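Local coordinates for ORF131 protein (Ralstonia metallidurans, PDB 2WTP) that binds copper and probably serves heavy-metal resistance, apparently changing conformation when it does so, at residues Q41-A44 with K45-A48; V103-G106 with L107-D111. All coordinates share one frame; numbering follows the deposited sequence.

Interaction 1: residues Q41-A44 with K45-A48; sequences QAMA and KRHA
M43 lays the end of its side chain alongside the aliphatic part of R46, one helical turn further on, and its methyl CE comes within 3.5 Å of R46 CD. The two chains run side by side and point the same way. M43 leaves its backbone with CG beside the backbone N (chi1 -72°) and then bends at chi2 and again at chi3, which folds SD and CE against the arginine methylene; R46 in turn bends at chi3, beyond the point of contact. The result is an i to i+3 pairing on an exposed helical face.

Beneath it runs the regular ladder of an alpha helix. Four consecutive amides, K45 to A48, each donate to the carbonyl four residues earlier, and the bonds become straighter along the chain, from 143° at K45 N to Q41 O to 166° at A48 N to A44 O. The last is also the shortest of the four, with A48 N 2.9 Å from A44 O. All four donors are tilted somewhat out of the carbonyl planes. Beside the ladder, H47 CB rests 3.5 Å from M43 O. With its imidazole anti to the backbone N, H47 holds the ring clear of the preceding turn, and its side chain lies about 2 Å from a bound copper(II) ion. The same ring meets that of Y51.

The helix 37-49 thus has two unlike sides. M43 and R46 lie on an exposed one, whereas A44 and H47 pack on L107 and A48 on L108. These contacts seat helix 37-49, which precedes strand 52-55 in the chain, on the short helix 105-108.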
# COMPACT_ATOMS: atom_id res chain seq x y z
N GLN A 41 6.09 -26.10 -5.51
CA GLN A 41 5.32 -25.58 -4.39
C GLN A 41 6.26 -25.47 -3.17
O GLN A 41 6.15 -24.51 -2.36
CB GLN A 41 4.12 -26.50 -4.04
CG GLN A 41 2.81 -26.13 -4.68
CD GLN A 41 1.75 -27.17 -4.34
OE1 GLN A 41 2.08 -28.27 -3.88
NE2 GLN A 41 0.48 -26.83 -4.57
N ALA A 42 7.20 -26.41 -3.06
CA ALA A 42 8.11 -26.43 -1.92
C ALA A 42 9.20 -25.33 -2.05
O ALA A 42 9.53 -24.63 -1.06
CB ALA A 42 8.71 -27.89 -1.72
N MET A 43 9.70 -25.08 -3.26
CA MET A 43 10.65 -24.03 -3.44
C MET A 43 9.99 -22.64 -3.31
O MET A 43 10.68 -21.66 -3.01
CB MET A 43 11.44 -24.15 -4.75
CG MET A 43 12.48 -25.32 -4.75
SD MET A 43 13.93 -25.15 -3.60
CE MET A 43 13.46 -26.32 -2.30
N ALA A 44 8.72 -22.53 -3.73
CA ALA A 44 8.00 -21.26 -3.58
C ALA A 44 7.90 -20.98 -2.09
O ALA A 44 7.99 -19.83 -1.72
CB ALA A 44 6.61 -21.30 -4.19
N LYS A 45 7.66 -22.01 -1.28
CA LYS A 45 7.49 -21.74 0.18
C LYS A 45 8.86 -21.34 0.73
O LYS A 45 8.92 -20.45 1.57
CB LYS A 45 6.92 -23.00 0.89
CG LYS A 45 6.86 -22.83 2.40
CD LYS A 45 6.54 -24.23 2.97
CE LYS A 45 6.37 -24.24 4.49
NZ LYS A 45 7.67 -23.87 5.16
N ARG A 46 9.99 -21.92 0.28
CA ARG A 46 11.28 -21.45 0.74
C ARG A 46 11.53 -19.99 0.38
O ARG A 46 11.98 -19.17 1.18
CB ARG A 46 12.53 -22.22 0.13
CG ARG A 46 12.94 -23.43 0.79
CD ARG A 46 14.26 -24.00 0.14
NE ARG A 46 15.39 -23.17 0.42
CZ ARG A 46 16.06 -23.11 1.59
NH1 ARG A 46 15.75 -23.84 2.68
NH2 ARG A 46 17.03 -22.17 1.69
N HIS A 47 11.21 -19.63 -0.89
CA HIS A 47 11.39 -18.27 -1.31
C HIS A 47 10.55 -17.32 -0.46
O HIS A 47 11.03 -16.29 -0.02
CB HIS A 47 10.95 -18.13 -2.82
CG HIS A 47 11.12 -16.75 -3.41
ND1 HIS A 47 12.34 -16.22 -3.78
CD2 HIS A 47 10.20 -15.80 -3.74
CE1 HIS A 47 12.18 -15.01 -4.28
NE2 HIS A 47 10.88 -14.74 -4.30
N ALA A 48 9.28 -17.70 -0.27
CA ALA A 48 8.45 -16.81 0.56
C ALA A 48 9.02 -16.63 1.97
O ALA A 48 8.81 -15.49 2.50
CB ALA A 48 6.98 -17.48 0.67

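Interaction 2: residues V103-G106 with L107-D111; sequences VDLG and LLMPD
V103 and L108 meet tip to tip, V103 CG2 lying 3.9 Å from L108 CD2, where strand 101-104 passes into the short, N-capped helix 105-108. The example shows how a strand-to-helix junction can be closed by its own side chains. The two methyls of V103 form a shallow fork: CG1 reaches both methyls of L108, and CG2 touches CD2. L108 also seats its CB 3.6 Å from L105 O.

A second pair lies next along the chain, on L105 and M109. M109 runs slantwise over L105, the methionine CG and SD settling against L105 CG and CD1, with M109 SD 3.9 Å from L105 CD1. M109 is the first residue to leave helical geometry, and its CG stands between the backbone N and the carbonyl carbon (chi1 47°), which brings M109 CG to 3.4 Å from L105 O. This oxygen also accepts from M109 N, nearly in line with its C=O bond. W92 and V90 of strand 88-94 cover M109, while L108 reaches W92 and F94, so both bumps face the protein interior. On the outer side P110 leans its ring on G106 O.

The start of the helix is fastened differently. L107 N donates to D104 O from above the carbonyl plane, and L107 CB packs against that oxygen. The carboxylate of D104 supplies the N-cap, with OD1 also accepting from G117 N, a second grip that should fix its rotation. The capping bond runs from G106 N to the anti lone pair of D104 OD1 over 2.8 Å.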
# COMPACT_ATOMS: atom_id res chain seq x y z
N VAL A 103 8.34 -8.74 -3.60
CA VAL A 103 8.07 -10.16 -3.81
C VAL A 103 6.72 -10.34 -4.42
O VAL A 103 5.81 -9.52 -4.14
CB VAL A 103 8.25 -10.94 -2.45
CG1 VAL A 103 7.26 -10.47 -1.39
CG2 VAL A 103 8.13 -12.47 -2.70
N ASP A 104 6.51 -11.41 -5.19
CA ASP A 104 5.15 -11.63 -5.70
C ASP A 104 4.24 -12.16 -4.64
O ASP A 104 4.59 -13.18 -4.03
CB ASP A 104 5.20 -12.61 -6.91
CG ASP A 104 3.88 -12.54 -7.74
OD1 ASP A 104 2.84 -13.00 -7.28
OD2 ASP A 104 3.87 -11.93 -8.81
N LEU A 105 3.04 -11.59 -4.46
CA LEU A 105 2.15 -12.05 -3.40
C LEU A 105 1.77 -13.51 -3.69
O LEU A 105 1.40 -14.24 -2.76
CB LEU A 105 0.90 -11.15 -3.45
CG LEU A 105 -0.12 -11.35 -2.29
CD1 LEU A 105 0.51 -10.99 -0.95
CD2 LEU A 105 -1.44 -10.54 -2.60
N GLY A 106 1.71 -13.93 -4.95
CA GLY A 106 1.31 -15.31 -5.29
C GLY A 106 2.30 -16.36 -4.79
O GLY A 106 1.93 -17.55 -4.76
N LEU A 107 3.51 -15.95 -4.44
CA LEU A 107 4.49 -16.88 -3.85
C LEU A 107 4.33 -16.92 -2.34
O LEU A 107 4.55 -17.95 -1.73
CB LEU A 107 5.93 -16.47 -4.22
CG LEU A 107 6.02 -16.53 -5.74
CD1 LEU A 107 7.49 -16.14 -6.14
CD2 LEU A 107 5.75 -17.95 -6.33
N LEU A 108 3.93 -15.81 -1.73
CA LEU A 108 3.59 -15.80 -0.30
C LEU A 108 2.34 -16.56 0.02
O LEU A 108 2.23 -17.23 1.07
CB LEU A 108 3.41 -14.36 0.24
CG LEU A 108 4.59 -13.41 -0.05
CD1 LEU A 108 4.32 -12.12 0.67
CD2 LEU A 108 5.98 -14.00 0.23
N MET A 109 1.30 -16.41 -0.81
CA MET A 109 -0.04 -16.96 -0.48
C MET A 109 -0.70 -17.57 -1.75
O MET A 109 -1.61 -16.98 -2.36
CB MET A 109 -0.91 -15.99 0.26
CG MET A 109 -0.95 -14.65 -0.29
SD MET A 109 -1.73 -13.50 0.99
CE MET A 109 -0.59 -13.28 2.34
N PRO A 110 -0.15 -18.69 -2.20
CA PRO A 110 -0.64 -19.32 -3.42
C PRO A 110 -2.11 -19.74 -3.33
O PRO A 110 -2.73 -19.84 -4.38
CB PRO A 110 0.28 -20.53 -3.59
CG PRO A 110 0.93 -20.72 -2.32
CD PRO A 110 1.01 -19.38 -1.60
N ASP A 111 -2.63 -19.89 -2.12
CA ASP A 111 -4.02 -20.30 -2.03
C ASP A 111 -5.00 -19.16 -1.99
O ASP A 111 -6.22 -19.38 -1.88
CB ASP A 111 -4.21 -21.21 -0.81
CG ASP A 111 -3.53 -22.58 -1.00
OD1 ASP A 111 -3.33 -23.01 -2.19
OD2 ASP A 111 -3.19 -23.22 0.03

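From the N terminus, the chain first builds interaction 1 within helix 37-49, then passes through the four-stranded sheet and strand 72-76 before interaction 2 forms at the end of strand 101-104. Neither contact closes a long loop: each joins directly consecutive segments, and they stand in series without nesting or crossing. The centres of interactions 1 and 2 are about 9 Å apart, and the two touch. A48 CB packs 3.4 Å from L107 O, and H47 CD2 lies 3.6 Å from L107 CD1. Together they bring the N-terminal helix, with its copper-bound H47, against the helical turn that follows an edge strand of the three-stranded sheet, while residues 107-111 also reach strand 88-94 of the other.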